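Local coordinates for chromosome partition protein Smc (Pyrococcus yayanosii, PDB 5XEI), which probably acts in chromosome condensation and partitioning as an ATP-hydrolysing, DNA-binding SMC protein, seen here as its ABC-type head with part of the coiled coil and joint, at residues Ala436-Lys441 / Lys468-Glu473; Glu378-Leu383 / Ala430-Phe435; Tyr79-Ile84 / Lys103-Pro108. All coordinates share one frame; numbering follows the deposited sequence.

Overall arrangement
All three contacts lie in the ATPase head, away from the far end of the coiled coil. Contacts 1 and 2 are neighbours, their centres 11 Å apart, and both use helix 424-440. Contact 2 is buried and wholly apolar, and packs that helix on the end of helix 321-383. Contact 1 is partly exposed and polar, and ties the same helix to helix 457-470 and the turn after it. Contact 3 stands apart in the six-stranded antiparallel sheet, its nearest atoms about 16 Å from contact 1 and about 17 Å from contact 2. It combines a ladder of backbone bonds with a salt-bridge network on one sheet face and mainly apolar packing on the other.

Contact 1: Ala436-Lys441 / Lys468-Glu473; sequences AIQRFK and KESSRE
Two helices of the ABC-type ATPase head, 424-440 and 457-470, are joined here by polar side chains. The first of them starts at the signature motif. Gln438 and Arg439 reach across to Ser470 and to Glu473 in the turn that follows. Gln438 NE2 donates to Glu473 OE1 at 2.8 Å. The bond is bent, with an N-H...O angle of 130°, and the donor stands above the carboxylate plane. Amide and carboxylate are nonetheless nearly parallel, 17° apart. Glu473 has CG between its backbone N and carbonyl carbon (chi1 71°), and its chain folds at the next bond to bring OE1 to the amide. The other end of the amide is also held, since Gln438 OE1 bonds Ser474 OG.

Arg439 NH2 donates to Ser470 OG at 3.0 Å, close to the guanidinium plane. The same hydroxyl is bonded to Leu466 O one turn back, so it both accepts and donates. Ser470 CB lies 3.2 Å from Gln438 NE2. Helix 321-383 flanks the site, with its Leu379 against Arg439. Phe476 of strand 475-480 packs on Ser470.

Contact 2: Glu378-Leu383 / Ala430-Phe435; sequences ELFAKL and ALAFIF
Leu379 lays its CD1 methyl against CB of Phe435, 3.5 Å away. The two side chains cross at about a right angle. CG of Leu379 is anti to its carbonyl carbon (chi1 -53°), and the chain beyond is extended. This carries CD1 across to the neighbouring helix, where it touches the root of Phe435 and not the ring. The Phe435 ring itself turns away from helix 321-383. It packs on Leu466, Ile467 and Ser470 of helix 457-470.

Ala432 sits one turn before Phe435 and points toward the other helix. Its CB lies 3.8 Å from CB of Phe380. It also meets the edge of the Phe380 ring, near the ring plane. CG of Phe380 is anti to the backbone N (chi1 175°), which takes the ring past the alanine toward Ala389 of strand 388-393. The small alanine side chain lets the backbones come close, with CA of Phe380 and CA of Ala432 only 5.2 Å apart.

The contact joins the C-terminal end of the long helix 321-383, which runs from the coiled coil into the head, to helix 424-440, which starts at the ABC signature motif. The short helical segments run roughly antiparallel, at 141°, and their axes approach to 8.7 Å.

Leu383 lies one turn beyond Leu379 and takes the next place along the interface. Its CD1 reaches CB of Leu431 at 4.2 Å and CB of Ala432 at 4.4 Å. Leu428 and Val463 also touch this leucine. No hydrogen bond crosses between the segments, and the backbone N-H groups of Lys382, Leu383, Ile434 and Phe435 are used within their own helices.

Contact 3: Tyr79-Ile84 / Lys103-Pro108; sequences YAEVAI and KRRVYP
Ala80 and Val106 form a hydrogen-bonded antiparallel pair. Ala80 N donates to Val106 O at 3.1 Å, and Val106 N returns a bond to Ala80 O. Val82 and Arg104 repeat this two residues along. Between them, Glu81 and Arg105 are a non-hydrogen-bonded pair, their side chains on the same face as Lys103.

Glu81 OE2 is the shared acceptor of a salt-bridge network. Arg105 meets it edge-on, through NH1, at a length too short to be trusted, and weakly through NE, 3.1 Å from OE2. Lys103 NZ lies farther from OE2, at 3.5 Å. Arg105 NH2 donates to Tyr107 OH at 3.2 Å, nearly in the guanidinium plane. CG of Arg105 is anti to its backbone N and the chain bends at chi3 (-66°), bringing the guanidinium to Glu81 while CD makes a CH-pi contact over the Tyr79 ring, 3.9 Å from its centroid. A leucine in place of Arg105 would probably leave Glu81 leaning on the longer Lys103 bridge and Tyr107 OH without this donor.

On the opposite face, Phe48 O and Gly52 O satisfy Arg104 NH1. Val82 and Val106 pack there on helix 41-49, which begins at the end of the predicted ATP-binding loop. The hairpin lies mid-sheet: strand 3-10 flanks strand 80-87, where Ala83 bonds Glu8 by its backbone, and strand 112-116 flanks strand 99-106, where Arg105 likewise bonds Ala113 and Lys103 bonds Trp115.

Contact 1: Ala436-Lys441 / Lys468-Glu473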
loop_
_atom_site.group_PDB
_atom_site.type_symbol
_atom_site.label_atom_id
_atom_site.label_comp_id
_atom_site.label_asym_id
_atom_site.label_seq_id
_atom_site.Cartn_x
_atom_site.Cartn_y
_atom_site.Cartn_z
ATOM N N ALA A 436 21.377 9.038 20.167
ATOM C CA ALA A 436 21.637 9.234 18.744
ATOM C C ALA A 436 20.338 9.521 17.998
ATOM O O ALA A 436 20.218 10.521 17.280
ATOM C CB ALA A 436 22.341 8.007 18.168
ATOM N N ILE A 437 19.338 8.655 18.185
ATOM C CA ILE A 437 18.036 8.893 17.584
ATOM C C ILE A 437 17.459 10.213 18.070
ATOM O O ILE A 437 16.895 10.987 17.291
ATOM C CB ILE A 437 17.090 7.723 17.886
ATOM C CG1 ILE A 437 17.409 6.526 16.995
ATOM C CG2 ILE A 437 15.654 8.157 17.661
ATOM C CD1 ILE A 437 18.519 5.639 17.458
ATOM N N GLN A 438 17.607 10.507 19.357
ATOM C CA GLN A 438 16.927 11.669 19.906
ATOM C C GLN A 438 17.452 12.957 19.285
ATOM O O GLN A 438 16.699 13.924 19.147
ATOM C CB GLN A 438 17.060 11.669 21.434
ATOM C CG GLN A 438 18.000 12.714 22.024
ATOM C CD GLN A 438 17.382 14.092 22.144
ATOM O OE1 GLN A 438 16.168 14.250 22.063
ATOM N NE2 GLN A 438 18.226 15.102 22.314
ATOM N N ARG A 439 18.728 12.992 18.888
ATOM C CA ARG A 439 19.259 14.194 18.244
ATOM C C ARG A 439 18.818 14.291 16.802
ATOM O O ARG A 439 18.593 15.397 16.299
ATOM C CB ARG A 439 20.775 14.237 18.328
ATOM C CG ARG A 439 21.187 14.004 19.729
ATOM C CD ARG A 439 22.332 14.910 20.192
ATOM N NE ARG A 439 22.073 15.271 21.575
ATOM C CZ ARG A 439 23.020 15.706 22.394
ATOM N NH1 ARG A 439 24.283 15.796 21.952
ATOM N NH2 ARG A 439 22.726 16.035 23.656
ATOM N N PHE A 440 18.624 13.160 16.140
ATOM C CA PHE A 440 18.042 13.227 14.815
ATOM C C PHE A 440 16.578 13.608 14.903
ATOM O O PHE A 440 16.153 14.644 14.377
ATOM C CB PHE A 440 18.232 11.896 14.103
ATOM C CG PHE A 440 17.881 11.946 12.675
ATOM C CD1 PHE A 440 18.783 12.449 11.752
ATOM C CD2 PHE A 440 16.652 11.495 12.238
ATOM C CE1 PHE A 440 18.463 12.502 10.407
ATOM C CE2 PHE A 440 16.326 11.531 10.896
ATOM C CZ PHE A 440 17.231 12.037 9.978
ATOM N N LYS A 441 15.788 12.796 15.598
ATOM C CA LYS A 441 14.341 12.990 15.649
ATOM C C LYS A 441 13.881 12.855 17.097
ATOM O O LYS A 441 13.534 11.760 17.555
ATOM C CB LYS A 441 13.616 12.001 14.736
ATOM C CG LYS A 441 12.250 12.495 14.269
ATOM C CD LYS A 441 11.852 11.972 12.859
ATOM C CE LYS A 441 12.383 12.869 11.717
ATOM N NZ LYS A 441 12.076 12.379 10.315
ATOM N N LYS A 468 20.696 16.720 30.647
ATOM C CA LYS A 468 20.466 18.143 30.830
ATOM C C LYS A 468 20.586 18.899 29.507
ATOM O O LYS A 468 19.761 19.771 29.208
ATOM C CB LYS A 468 21.436 18.683 31.875
ATOM C CG LYS A 468 21.315 20.172 32.123
ATOM C CD LYS A 468 20.283 20.491 33.196
ATOM C CE LYS A 468 20.543 21.865 33.809
ATOM N NZ LYS A 468 21.941 21.969 34.352
ATOM N N GLU A 469 21.586 18.562 28.681
ATOM C CA GLU A 469 21.724 19.247 27.395
ATOM C C GLU A 469 20.528 18.965 26.492
ATOM O O GLU A 469 19.901 19.898 25.970
ATOM C CB GLU A 469 23.046 18.868 26.715
ATOM C CG GLU A 469 24.115 19.997 26.840
ATOM C CD GLU A 469 25.586 19.525 26.791
ATOM O OE1 GLU A 469 25.919 18.631 25.968
ATOM O OE2 GLU A 469 26.407 20.067 27.577
ATOM N N SER A 470 20.161 17.683 26.339
ATOM C CA SER A 470 19.084 17.307 25.420
ATOM C C SER A 470 17.727 17.848 25.835
ATOM O O SER A 470 16.841 17.976 24.980
ATOM C CB SER A 470 18.997 15.793 25.308
ATOM O OG SER A 470 20.301 15.254 25.261
ATOM N N SER A 471 17.534 18.163 27.125
ATOM C CA SER A 471 16.214 18.600 27.566
ATOM C C SER A 471 15.824 19.941 26.963
ATOM O O SER A 471 14.647 20.324 27.036
ATOM C CB SER A 471 16.120 18.640 29.102
ATOM O OG SER A 471 17.142 19.412 29.698
ATOM N N ARG A 472 16.767 20.629 26.321
ATOM C CA ARG A 472 16.442 21.856 25.612
ATOM C C ARG A 472 15.486 21.607 24.460
ATOM O O ARG A 472 14.861 22.555 23.984
ATOM C CB ARG A 472 17.726 22.519 25.109
ATOM C CG ARG A 472 17.555 23.981 24.731
ATOM C CD ARG A 472 17.750 24.218 23.232
ATOM N NE ARG A 472 19.128 24.552 22.870
ATOM C CZ ARG A 472 19.486 24.979 21.663
ATOM N NH1 ARG A 472 18.562 25.120 20.719
ATOM N NH2 ARG A 472 20.758 25.268 21.396
ATOM N N GLU A 473 15.338 20.359 24.005
ATOM C CA GLU A 473 14.396 20.046 22.940
ATOM C C GLU A 473 13.466 18.881 23.258
ATOM O O GLU A 473 12.505 18.672 22.512
ATOM C CB GLU A 473 15.145 19.740 21.630
ATOM C CG GLU A 473 15.888 18.395 21.659
ATOM C CD GLU A 473 17.405 18.551 21.583
ATOM O OE1 GLU A 473 18.098 17.593 21.145
ATOM O OE2 GLU A 473 17.901 19.643 21.952
#

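Contact 2: Glu378-Leu383 / Ala430-Phe435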
loop_
_atom_site.group_PDB
_atom_site.type_symbol
_atom_site.label_atom_id
_atom_site.label_comp_id
_atom_site.label_asym_id
_atom_site.label_seq_id
_atom_site.Cartn_x
_atom_site.Cartn_y
_atom_site.Cartn_z
ATOM N N GLU A 378 29.842 9.729 18.239
ATOM C CA GLU A 378 30.203 10.842 19.108
ATOM C C GLU A 378 29.716 10.610 20.533
ATOM O O GLU A 378 30.514 10.538 21.474
ATOM C CB GLU A 378 29.639 12.147 18.548
ATOM C CG GLU A 378 30.328 12.589 17.291
ATOM C CD GLU A 378 29.388 13.253 16.303
ATOM O OE1 GLU A 378 29.872 13.683 15.229
ATOM O OE2 GLU A 378 28.170 13.335 16.583
ATOM N N LEU A 379 28.408 10.464 20.703
ATOM C CA LEU A 379 27.856 10.325 22.043
ATOM C C LEU A 379 28.482 9.161 22.811
ATOM O O LEU A 379 28.710 9.281 24.022
ATOM C CB LEU A 379 26.331 10.194 21.968
ATOM C CG LEU A 379 25.667 11.323 21.157
ATOM C CD1 LEU A 379 24.154 11.204 21.098
ATOM C CD2 LEU A 379 26.079 12.709 21.663
ATOM N N PHE A 380 28.803 8.046 22.147
ATOM C CA PHE A 380 29.420 6.950 22.892
ATOM C C PHE A 380 30.837 7.304 23.315
ATOM O O PHE A 380 31.271 6.945 24.417
ATOM C CB PHE A 380 29.424 5.669 22.078
ATOM C CG PHE A 380 30.146 4.541 22.736
ATOM C CD1 PHE A 380 29.490 3.719 23.637
ATOM C CD2 PHE A 380 31.478 4.288 22.450
ATOM C CE1 PHE A 380 30.148 2.652 24.250
ATOM C CE2 PHE A 380 32.149 3.226 23.051
ATOM C CZ PHE A 380 31.484 2.402 23.951
ATOM N N ALA A 381 31.588 7.992 22.451
ATOM C CA ALA A 381 32.866 8.541 22.900
ATOM C C ALA A 381 32.662 9.504 24.059
ATOM O O ALA A 381 33.511 9.592 24.948
ATOM C CB ALA A 381 33.588 9.240 21.750
ATOM N N LYS A 382 31.531 10.209 24.080
ATOM C CA LYS A 382 31.264 11.145 25.164
ATOM C C LYS A 382 30.977 10.412 26.470
ATOM O O LYS A 382 31.432 10.841 27.535
ATOM C CB LYS A 382 30.111 12.074 24.773
ATOM C CG LYS A 382 29.634 13.000 25.866
ATOM C CD LYS A 382 30.790 13.780 26.473
ATOM C CE LYS A 382 30.317 14.973 27.292
ATOM N NZ LYS A 382 31.484 15.791 27.745
ATOM N N LEU A 383 30.258 9.289 26.416
ATOM C CA LEU A 383 29.960 8.567 27.653
ATOM C C LEU A 383 31.097 7.649 28.099
ATOM O O LEU A 383 31.215 7.349 29.289
ATOM C CB LEU A 383 28.673 7.749 27.499
ATOM C CG LEU A 383 27.397 8.511 27.149
ATOM C CD1 LEU A 383 26.236 7.561 26.753
ATOM C CD2 LEU A 383 27.020 9.412 28.321
ATOM N N ALA A 430 23.448 1.416 25.286
ATOM C CA ALA A 430 22.030 1.591 25.009
ATOM C C ALA A 430 21.682 3.063 25.009
ATOM O O ALA A 430 20.863 3.515 24.203
ATOM C CB ALA A 430 21.181 0.838 26.035
ATOM N N LEU A 431 22.353 3.843 25.853
ATOM C CA LEU A 431 22.006 5.253 25.967
ATOM C C LEU A 431 22.608 6.085 24.849
ATOM O O LEU A 431 22.003 7.090 24.438
ATOM C CB LEU A 431 22.437 5.800 27.327
ATOM C CG LEU A 431 21.487 5.407 28.464
ATOM C CD1 LEU A 431 22.266 5.080 29.667
ATOM C CD2 LEU A 431 20.488 6.502 28.781
ATOM N N ALA A 432 23.782 5.688 24.338
ATOM C CA ALA A 432 24.301 6.347 23.143
ATOM C C ALA A 432 23.336 6.161 21.986
ATOM O O ALA A 432 22.933 7.131 21.332
ATOM C CB ALA A 432 25.690 5.822 22.783
ATOM N N PHE A 433 22.913 4.918 21.753
ATOM C CA PHE A 433 21.912 4.655 20.731
ATOM C C PHE A 433 20.696 5.546 20.914
ATOM O O PHE A 433 20.314 6.283 20.003
ATOM C CB PHE A 433 21.492 3.193 20.768
ATOM C CG PHE A 433 20.813 2.744 19.517
ATOM C CD1 PHE A 433 21.322 3.101 18.278
ATOM C CD2 PHE A 433 19.685 1.950 19.564
ATOM C CE1 PHE A 433 20.712 2.680 17.117
ATOM C CE2 PHE A 433 19.067 1.513 18.397
ATOM C CZ PHE A 433 19.581 1.881 17.182
ATOM N N ILE A 434 20.085 5.496 22.102
ATOM C CA ILE A 434 18.868 6.261 22.361
ATOM C C ILE A 434 19.103 7.726 22.054
ATOM O O ILE A 434 18.330 8.368 21.336
ATOM C CB ILE A 434 18.406 6.060 23.818
ATOM C CG1 ILE A 434 18.059 4.589 24.074
ATOM C CG2 ILE A 434 17.215 6.955 24.146
ATOM C CD1 ILE A 434 17.326 4.349 25.353
ATOM N N PHE A 435 20.200 8.268 22.563
ATOM C CA PHE A 435 20.461 9.677 22.337
ATOM C C PHE A 435 20.758 9.980 20.885
ATOM O O PHE A 435 20.429 11.078 20.417
ATOM C CB PHE A 435 21.598 10.150 23.230
ATOM C CG PHE A 435 21.122 10.593 24.560
ATOM C CD1 PHE A 435 20.528 11.843 24.709
ATOM C CD2 PHE A 435 21.196 9.749 25.650
ATOM C CE1 PHE A 435 20.057 12.262 25.933
ATOM C CE2 PHE A 435 20.720 10.161 26.879
ATOM C CZ PHE A 435 20.145 11.428 27.022
#

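Contact 3: Tyr79-Ile84 / Lys103-Pro108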
loop_
_atom_site.group_PDB
_atom_site.type_symbol
_atom_site.label_atom_id
_atom_site.label_comp_id
_atom_site.label_asym_id
_atom_site.label_seq_id
_atom_site.Cartn_x
_atom_site.Cartn_y
_atom_site.Cartn_z
ATOM N N TYR A 79 -11.160 0.331 41.358
ATOM C CA TYR A 79 -10.539 0.272 40.034
ATOM C C TYR A 79 -9.247 1.080 40.063
ATOM O O TYR A 79 -8.957 1.805 41.020
ATOM C CB TYR A 79 -11.466 0.791 38.944
ATOM C CG TYR A 79 -12.015 2.167 39.223
ATOM C CD1 TYR A 79 -11.349 3.303 38.786
ATOM C CD2 TYR A 79 -13.195 2.337 39.942
ATOM C CE1 TYR A 79 -11.858 4.570 39.033
ATOM C CE2 TYR A 79 -13.698 3.596 40.201
ATOM C CZ TYR A 79 -13.032 4.707 39.744
ATOM O OH TYR A 79 -13.536 5.963 40.001
ATOM N N ALA A 80 -8.454 0.918 39.015
ATOM C CA ALA A 80 -7.235 1.683 38.831
ATOM C C ALA A 80 -7.442 2.648 37.676
ATOM O O ALA A 80 -8.038 2.291 36.657
ATOM C CB ALA A 80 -6.042 0.765 38.563
ATOM N N GLU A 81 -6.960 3.872 37.840
ATOM C CA GLU A 81 -7.233 4.914 36.862
ATOM C C GLU A 81 -6.026 5.827 36.689
ATOM O O GLU A 81 -5.451 6.313 37.666
ATOM C CB GLU A 81 -8.459 5.722 37.285
ATOM C CG GLU A 81 -8.812 6.825 36.316
ATOM C CD GLU A 81 -10.042 7.605 36.760
ATOM O OE1 GLU A 81 -9.966 8.273 37.834
ATOM O OE2 GLU A 81 -11.076 7.526 36.036
ATOM N N VAL A 82 -5.645 6.058 35.442
ATOM C CA VAL A 82 -4.543 6.950 35.120
ATOM C C VAL A 82 -5.020 7.915 34.051
ATOM O O VAL A 82 -5.658 7.506 33.072
ATOM C CB VAL A 82 -3.298 6.192 34.627
ATOM C CG1 VAL A 82 -2.200 7.170 34.358
ATOM C CG2 VAL A 82 -2.861 5.171 35.638
ATOM N N ALA A 83 -4.725 9.195 34.237
ATOM C CA ALA A 83 -5.021 10.195 33.227
ATOM C C ALA A 83 -3.717 10.883 32.869
ATOM O O ALA A 83 -2.917 11.210 33.756
ATOM C CB ALA A 83 -6.059 11.212 33.722
ATOM N N ILE A 84 -3.480 11.089 31.580
ATOM C CA ILE A 84 -2.256 11.747 31.159
ATOM C C ILE A 84 -2.616 12.954 30.308
ATOM O O ILE A 84 -3.501 12.881 29.447
ATOM C CB ILE A 84 -1.322 10.775 30.411
ATOM C CG1 ILE A 84 -0.002 11.447 30.073
ATOM C CG2 ILE A 84 -1.972 10.267 29.151
ATOM C CD1 ILE A 84 1.000 10.445 29.617
ATOM N N LYS A 103 -7.340 9.190 29.386
ATOM C CA LYS A 103 -7.594 8.516 30.646
ATOM C C LYS A 103 -7.911 7.055 30.360
ATOM O O LYS A 103 -8.635 6.740 29.409
ATOM C CB LYS A 103 -8.743 9.179 31.420
ATOM C CG LYS A 103 -9.147 8.398 32.679
ATOM C CD LYS A 103 -10.374 8.979 33.408
ATOM C CE LYS A 103 -10.003 10.178 34.280
ATOM N NZ LYS A 103 -11.208 10.821 34.881
ATOM N N ARG A 104 -7.330 6.162 31.158
ATOM C CA ARG A 104 -7.592 4.735 31.071
ATOM C C ARG A 104 -7.934 4.200 32.450
ATOM O O ARG A 104 -7.375 4.645 33.463
ATOM C CB ARG A 104 -6.405 3.972 30.517
ATOM C CG ARG A 104 -6.603 2.466 30.514
ATOM C CD ARG A 104 -5.363 1.764 30.030
ATOM N NE ARG A 104 -5.556 0.327 29.937
ATOM C CZ ARG A 104 -4.580 -0.555 29.748
ATOM N NH1 ARG A 104 -3.316 -0.156 29.645
ATOM N NH2 ARG A 104 -4.869 -1.849 29.665
ATOM N N ARG A 105 -8.854 3.242 32.490
ATOM C CA ARG A 105 -9.318 2.706 33.754
ATOM C C ARG A 105 -9.520 1.213 33.616
ATOM O O ARG A 105 -10.078 0.745 32.621
ATOM C CB ARG A 105 -10.615 3.379 34.182
ATOM C CG ARG A 105 -11.264 2.763 35.390
ATOM C CD ARG A 105 -12.622 3.380 35.599
ATOM N NE ARG A 105 -12.516 4.788 35.936
ATOM C CZ ARG A 105 -13.561 5.583 36.103
ATOM N NH1 ARG A 105 -13.378 6.855 36.423
ATOM N NH2 ARG A 105 -14.791 5.104 35.940
ATOM N N VAL A 106 -9.072 0.464 34.612
ATOM C CA VAL A 106 -9.159 -0.989 34.588
ATOM C C VAL A 106 -9.927 -1.443 35.820
ATOM O O VAL A 106 -9.683 -0.955 36.928
ATOM C CB VAL A 106 -7.759 -1.629 34.518
ATOM C CG1 VAL A 106 -6.873 -1.059 35.611
ATOM C CG2 VAL A 106 -7.834 -3.146 34.591
ATOM N N TYR A 107 -10.863 -2.332 35.623
ATOM C CA TYR A 107 -11.703 -2.867 36.681
ATOM C C TYR A 107 -11.176 -4.220 37.145
ATOM O O TYR A 107 -10.363 -4.857 36.466
ATOM C CB TYR A 107 -13.162 -2.994 36.194
ATOM C CG TYR A 107 -13.823 -1.649 35.961
ATOM C CD1 TYR A 107 -14.311 -0.909 37.022
ATOM C CD2 TYR A 107 -13.916 -1.102 34.688
ATOM C CE1 TYR A 107 -14.891 0.319 36.835
ATOM C CE2 TYR A 107 -14.496 0.139 34.491
ATOM C CZ TYR A 107 -14.989 0.836 35.576
ATOM O OH TYR A 107 -15.568 2.075 35.420
ATOM N N PRO A 108 -11.587 -4.668 38.331
ATOM C CA PRO A 108 -11.053 -5.931 38.867
ATOM C C PRO A 108 -11.345 -7.154 38.021
ATOM O O PRO A 108 -10.596 -8.135 38.100
ATOM C CB PRO A 108 -11.727 -6.029 40.233
ATOM C CG PRO A 108 -11.952 -4.607 40.629
ATOM C CD PRO A 108 -12.234 -3.846 39.377
#